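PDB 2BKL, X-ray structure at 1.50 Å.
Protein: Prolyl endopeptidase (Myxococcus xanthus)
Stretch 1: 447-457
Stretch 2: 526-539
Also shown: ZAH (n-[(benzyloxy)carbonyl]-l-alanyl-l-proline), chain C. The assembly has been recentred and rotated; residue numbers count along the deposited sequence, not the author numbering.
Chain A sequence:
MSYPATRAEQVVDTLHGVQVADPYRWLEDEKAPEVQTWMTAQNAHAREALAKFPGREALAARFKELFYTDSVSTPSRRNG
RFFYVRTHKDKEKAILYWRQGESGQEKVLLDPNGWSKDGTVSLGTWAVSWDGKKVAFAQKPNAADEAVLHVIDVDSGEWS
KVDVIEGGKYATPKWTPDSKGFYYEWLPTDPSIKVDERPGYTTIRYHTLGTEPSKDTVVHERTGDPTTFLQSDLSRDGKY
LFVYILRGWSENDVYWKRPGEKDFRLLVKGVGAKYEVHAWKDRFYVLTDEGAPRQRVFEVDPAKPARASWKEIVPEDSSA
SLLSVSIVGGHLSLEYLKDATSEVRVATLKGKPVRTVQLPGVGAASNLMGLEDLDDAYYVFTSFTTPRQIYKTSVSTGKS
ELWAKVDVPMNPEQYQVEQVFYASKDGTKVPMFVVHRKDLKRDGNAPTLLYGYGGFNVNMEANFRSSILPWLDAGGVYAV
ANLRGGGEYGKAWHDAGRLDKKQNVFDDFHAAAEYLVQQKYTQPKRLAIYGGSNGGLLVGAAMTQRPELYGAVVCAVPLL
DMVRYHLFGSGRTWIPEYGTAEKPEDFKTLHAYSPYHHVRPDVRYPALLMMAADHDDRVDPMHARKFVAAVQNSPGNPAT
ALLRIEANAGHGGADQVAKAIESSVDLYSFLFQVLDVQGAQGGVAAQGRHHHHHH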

# COMPACT_ATOMS: atom_id res chain seq x y z
N PRO A 447 20.65 -18.10 5.03
CA PRO A 447 20.42 -16.65 5.06
C PRO A 447 18.90 -16.48 4.93
O PRO A 447 18.29 -17.06 4.03
N THR A 448 18.32 -15.69 5.80
CA THR A 448 16.88 -15.55 5.86
C THR A 448 16.50 -14.09 5.87
O THR A 448 17.14 -13.30 6.52
N LEU A 449 15.45 -13.77 5.14
CA LEU A 449 14.90 -12.42 5.08
C LEU A 449 13.45 -12.49 5.54
O LEU A 449 12.63 -13.18 4.92
N LEU A 450 13.13 -11.79 6.60
CA LEU A 450 11.83 -11.80 7.26
C LEU A 450 11.19 -10.43 7.06
O LEU A 450 11.78 -9.40 7.43
N TYR A 451 10.02 -10.44 6.46
CA TYR A 451 9.27 -9.25 6.07
C TYR A 451 7.97 -9.15 6.88
O TYR A 451 7.29 -10.14 7.13
N GLY A 452 7.62 -7.92 7.24
CA GLY A 452 6.37 -7.65 7.90
C GLY A 452 5.93 -6.21 7.70
O GLY A 452 6.68 -5.40 7.19
N TYR A 453 4.69 -5.93 8.09
CA TYR A 453 4.14 -4.58 8.04
C TYR A 453 3.44 -4.31 9.36
O TYR A 453 4.02 -3.69 10.23
N GLY A 454 2.23 -4.82 9.54
CA GLY A 454 1.57 -4.81 10.83
C GLY A 454 0.86 -3.51 11.14
O GLY A 454 1.28 -2.76 12.00
N GLY A 455 -0.21 -3.26 10.43
CA GLY A 455 -0.92 -2.02 10.60
C GLY A 455 -1.90 -1.74 9.50
O GLY A 455 -1.88 -2.33 8.42
N PHE A 456 -2.79 -0.80 9.80
CA PHE A 456 -3.68 -0.19 8.84
C PHE A 456 -4.63 -1.16 8.14
O PHE A 456 -5.09 -0.89 7.04
N ASN A 457 -4.92 -2.30 8.77
CA ASN A 457 -5.83 -3.29 8.20
C ASN A 457 -5.29 -3.91 6.91
O ASN A 457 -6.04 -4.52 6.14
N ARG A 526 22.53 -14.68 10.62
CA ARG A 526 22.15 -14.97 9.26
C ARG A 526 20.72 -14.50 8.95
O ARG A 526 20.17 -14.82 7.89
N LEU A 527 20.13 -13.71 9.85
CA LEU A 527 18.76 -13.24 9.71
C LEU A 527 18.70 -11.75 9.44
O LEU A 527 19.22 -10.96 10.21
N ALA A 528 18.00 -11.40 8.38
CA ALA A 528 17.70 -9.99 8.06
C ALA A 528 16.20 -9.74 8.16
O ALA A 528 15.38 -10.63 7.89
N ILE A 529 15.85 -8.51 8.51
CA ILE A 529 14.47 -8.05 8.48
C ILE A 529 14.33 -6.88 7.55
O ILE A 529 15.24 -6.07 7.39
N TYR A 530 13.17 -6.80 6.91
CA TYR A 530 12.83 -5.77 5.94
C TYR A 530 11.43 -5.25 6.24
O TYR A 530 10.51 -6.02 6.47
N GLY A 531 11.28 -3.93 6.18
CA GLY A 531 9.97 -3.33 6.17
C GLY A 531 10.02 -1.95 5.59
O GLY A 531 11.04 -1.29 5.67
N GLY A 532 8.89 -1.50 5.06
CA GLY A 532 8.78 -0.12 4.56
C GLY A 532 7.59 0.69 5.13
O GLY A 532 6.53 0.04 5.31
N SER A 533 7.78 2.02 5.39
CA SER A 533 6.72 2.95 5.84
C SER A 533 6.26 2.63 7.30
O SER A 533 7.16 2.84 8.33
N ASN A 534 5.04 2.15 7.55
CA ASN A 534 4.75 1.54 8.84
C ASN A 534 5.61 0.28 9.07
O ASN A 534 5.87 -0.08 10.22
N GLY A 535 6.05 -0.38 8.00
CA GLY A 535 6.99 -1.49 8.12
C GLY A 535 8.40 -1.02 8.45
O GLY A 535 9.23 -1.76 8.96
N GLY A 536 8.71 0.22 8.07
CA GLY A 536 9.97 0.82 8.44
C GLY A 536 10.00 1.07 9.94
O GLY A 536 10.98 0.83 10.59
N LEU A 537 8.88 1.58 10.48
CA LEU A 537 8.69 1.70 11.92
C LEU A 537 8.90 0.32 12.57
O LEU A 537 9.61 0.20 13.57
N LEU A 538 8.25 -0.70 12.00
CA LEU A 538 8.38 -2.07 12.50
C LEU A 538 9.82 -2.49 12.69
O LEU A 538 10.21 -2.94 13.77
N VAL A 539 10.63 -2.36 11.65
CA VAL A 539 12.01 -2.85 11.75
C VAL A 539 12.89 -1.94 12.61
O VAL A 539 13.84 -2.42 13.24

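A short strand through Leu449 and Leu450 runs parallel to strand 527-532 and sets the rule for this contact: residues paired across the sheet send their side chains to the same face, so each side chain packs beside its partner. Leu450 pairs with Ile529, and Thr448 with Leu527, on one face. Leu450 (chi1 t, chi2 p) brings CD2 to 4.0 Å from Ile529 CG2, while its CB lies 4.2 Å from Leu527 CD1. Ile529 takes p at chi1 and t at chi2, so the end of its side chain leads away and CG2 is what meets the leucine. Leu527, t then p, also places CD1 3.7 Å from Thr448 CG2. Thr448, in the m rotamer, thus offers its methyl to this apolar row, and its hydroxyl is satisfied by a residue next to the stretch.

The other face carries Leu449 with Ala528 and Tyr451 with Tyr530. Leu449, again t then p, reaches across with CD1, which sits 4.0 Å from Ala528 CB and 3.9 Å from Tyr530 CB; the small alanine and the tyrosine's first carbon share one methyl. Both tyrosines are t at chi1. Their rings meet obliquely, with centroids 5.7 Å apart and planes at 53°, and Tyr451 CD1 is 3.5 Å from Tyr530 CD1.

Between the two layers of side chains, a backbone ladder fixes the register: Thr448 N donates to Arg526 O (2.9 Å), Ala528 N to Thr448 O (2.8 Å), Leu450 N to Ala528 O (2.8 Å) and Tyr530 N to Leu450 O (3.0 Å). At its start, Pro447 CG lies over one face of the Arg526 guanidinium, with Pro447 CD 3.5 Å from Arg526 NH2. The arginine is m at chi1, chi2 and chi3, which carries its end nearer the other stretch.

Past the ladder, glycines leave room for close neighbours. Leu538 (t, p) points from the helix and puts CD2 3.5 Å from Gly452 C; a CB on Gly452 would be tight against that methyl. Water 1 bridges the two chains where they separate, donating to Gly452 O at 2.8 Å and accepting from Gly532 N at 3.0 Å.

Asn534 anchors the polar edge. Pointing toward the other stretch with chi1 t, it lays CB over the face of the Tyr453 ring, 4.0 Å from the centroid, and its ND2 donates to Gly454 O at 3.1 Å. A CB on Gly455 would clash with that amide nitrogen. Water 2, a second water at this edge, lies 2.9 Å from Tyr453 O and 3.0 Å from Asn534 O, within hydrogen-bonding reach of both.

The bound ZAH, an alanyl-proline derivative in keeping with the name prolyl endopeptidase, lies at this edge. Ser533 OG, on a t side chain, is covalently bonded to ZAH C1 at 1.5 Å. The CA-to-CB bond of Tyr453 points away from the other stretch, yet at chi1 t the end of its side chain comes back nearer, and OH donates to ZAH O2 at 2.7 Å; Asn534 N donates to the same O2 at 2.8 Å. Phe456, m at chi1, presents a ring face to the ligand, with CZ 3.4 Å from ZAH C6.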

# COMPACT_ATOMS: atom_id res chain seq x y z
CB PRO A 447 21.12 -16.14 3.80
CG PRO A 447 21.75 -17.25 3.18
CD PRO A 447 21.39 -18.53 3.83
CB THR A 448 16.38 -16.28 7.12
OG1 THR A 448 16.67 -17.68 6.98
CG2 THR A 448 14.86 -16.18 7.33
CB LEU A 449 14.97 -11.89 3.66
CG LEU A 449 14.41 -10.49 3.39
CD1 LEU A 449 15.11 -9.46 4.16
CD2 LEU A 449 14.55 -10.22 1.89
CB LEU A 450 11.99 -12.11 8.76
CG LEU A 450 10.78 -11.84 9.65
CD1 LEU A 450 9.57 -12.71 9.25
CD2 LEU A 450 11.14 -12.04 11.09
CB TYR A 451 8.94 -9.38 4.58
CG TYR A 451 8.11 -8.29 3.94
CD1 TYR A 451 8.48 -6.98 4.05
CD2 TYR A 451 7.05 -8.61 3.10
CE1 TYR A 451 7.75 -5.96 3.41
CE2 TYR A 451 6.33 -7.61 2.45
CZ TYR A 451 6.68 -6.28 2.66
OH TYR A 451 5.99 -5.22 2.06
CB TYR A 453 3.23 -4.42 6.82
CG TYR A 453 2.68 -3.02 6.59
CD1 TYR A 453 3.45 -2.03 6.01
CD2 TYR A 453 1.38 -2.70 6.91
CE1 TYR A 453 2.91 -0.78 5.75
CE2 TYR A 453 0.84 -1.44 6.67
CZ TYR A 453 1.62 -0.49 6.11
OH TYR A 453 1.07 0.75 5.84
CB PHE A 456 -2.87 0.65 7.83
CG PHE A 456 -2.12 1.76 8.47
CD1 PHE A 456 -0.85 1.58 9.00
CD2 PHE A 456 -2.74 3.02 8.65
CE1 PHE A 456 -0.21 2.62 9.68
CE2 PHE A 456 -2.09 4.06 9.29
CZ PHE A 456 -0.82 3.87 9.80
CB ASN A 457 -7.22 -2.68 8.00
CG ASN A 457 -8.33 -3.66 8.14
OD1 ASN A 457 -8.34 -4.52 9.04
ND2 ASN A 457 -9.30 -3.57 7.23
CB ARG A 526 22.23 -16.47 9.03
CG ARG A 526 23.64 -17.04 9.17
CD ARG A 526 24.48 -16.79 7.94
NE ARG A 526 24.25 -17.86 6.98
CZ ARG A 526 24.90 -17.99 5.82
NH1 ARG A 526 25.74 -17.06 5.40
NH2 ARG A 526 24.66 -19.05 5.06
CB LEU A 527 17.96 -13.57 10.99
CG LEU A 527 16.51 -13.08 11.05
CD1 LEU A 527 15.69 -13.72 9.96
CD2 LEU A 527 15.89 -13.33 12.41
CB ALA A 528 18.19 -9.66 6.67
CB ILE A 529 13.95 -7.71 9.88
CG1 ILE A 529 14.83 -6.71 10.63
CG2 ILE A 529 13.73 -8.99 10.67
CD1 ILE A 529 14.26 -6.24 11.93
CB TYR A 530 12.85 -6.28 4.47
CG TYR A 530 12.44 -5.19 3.46
CD1 TYR A 530 11.09 -4.84 3.27
CD2 TYR A 530 13.37 -4.45 2.78
CE1 TYR A 530 10.72 -3.82 2.40
CE2 TYR A 530 12.99 -3.45 1.88
CZ TYR A 530 11.68 -3.13 1.72
OH TYR A 530 11.33 -2.12 0.82
CB SER A 533 5.56 2.91 4.81
OG SER A 533 4.65 3.99 5.05
CB ASN A 534 3.24 1.19 8.84
CG ASN A 534 2.83 0.43 10.05
OD1 ASN A 534 2.81 0.94 11.14
ND2 ASN A 534 2.51 -0.86 9.85
CB LEU A 537 7.28 2.24 12.20
CG LEU A 537 6.81 2.15 13.64
CD1 LEU A 537 7.72 2.94 14.57
CD2 LEU A 537 5.41 2.65 13.74
CB LEU A 538 7.69 -3.05 11.57
CG LEU A 538 7.95 -4.52 11.86
CD1 LEU A 538 7.35 -4.92 13.19
CD2 LEU A 538 7.36 -5.33 10.72
CB VAL A 539 12.66 -3.20 10.37
CG1 VAL A 539 11.85 -4.26 9.70
CG2 VAL A 539 12.84 -1.99 9.48
C1 ZAH C . 3.22 3.74 4.93
O2 ZAH C . 2.92 2.66 5.79
C3 ZAH C . 2.41 5.01 5.26
C4 ZAH C . 2.74 5.55 6.66
C5 ZAH C . 1.72 4.92 7.61
C6 ZAH C . 0.52 4.56 6.78
N7 ZAH C . 0.96 4.79 5.42
C8 ZAH C . 0.14 4.71 4.37
O9 ZAH C . 0.62 5.01 3.18
C10 ZAH C . -1.39 4.56 4.55
C11 ZAH C . -1.60 3.06 4.70
N14 ZAH C . -2.11 5.02 3.39
C15 ZAH C . -2.25 6.30 3.12
O16 ZAH C . -1.82 7.22 3.95
O17 ZAH C . -2.93 6.67 1.92
C18 ZAH C . -2.90 8.09 1.63
C19 ZAH C . -3.37 8.40 0.21
C20 ZAH C . -4.70 8.15 -0.14
C21 ZAH C . -5.15 8.42 -1.43
C22 ZAH C . -4.26 8.96 -2.37
C23 ZAH C . -2.93 9.23 -2.02
C24 ZAH C . -2.49 8.95 -0.73
O HOH W 1 6.62 -3.39 5.26
O HOH W 2 4.43 -1.65 12.29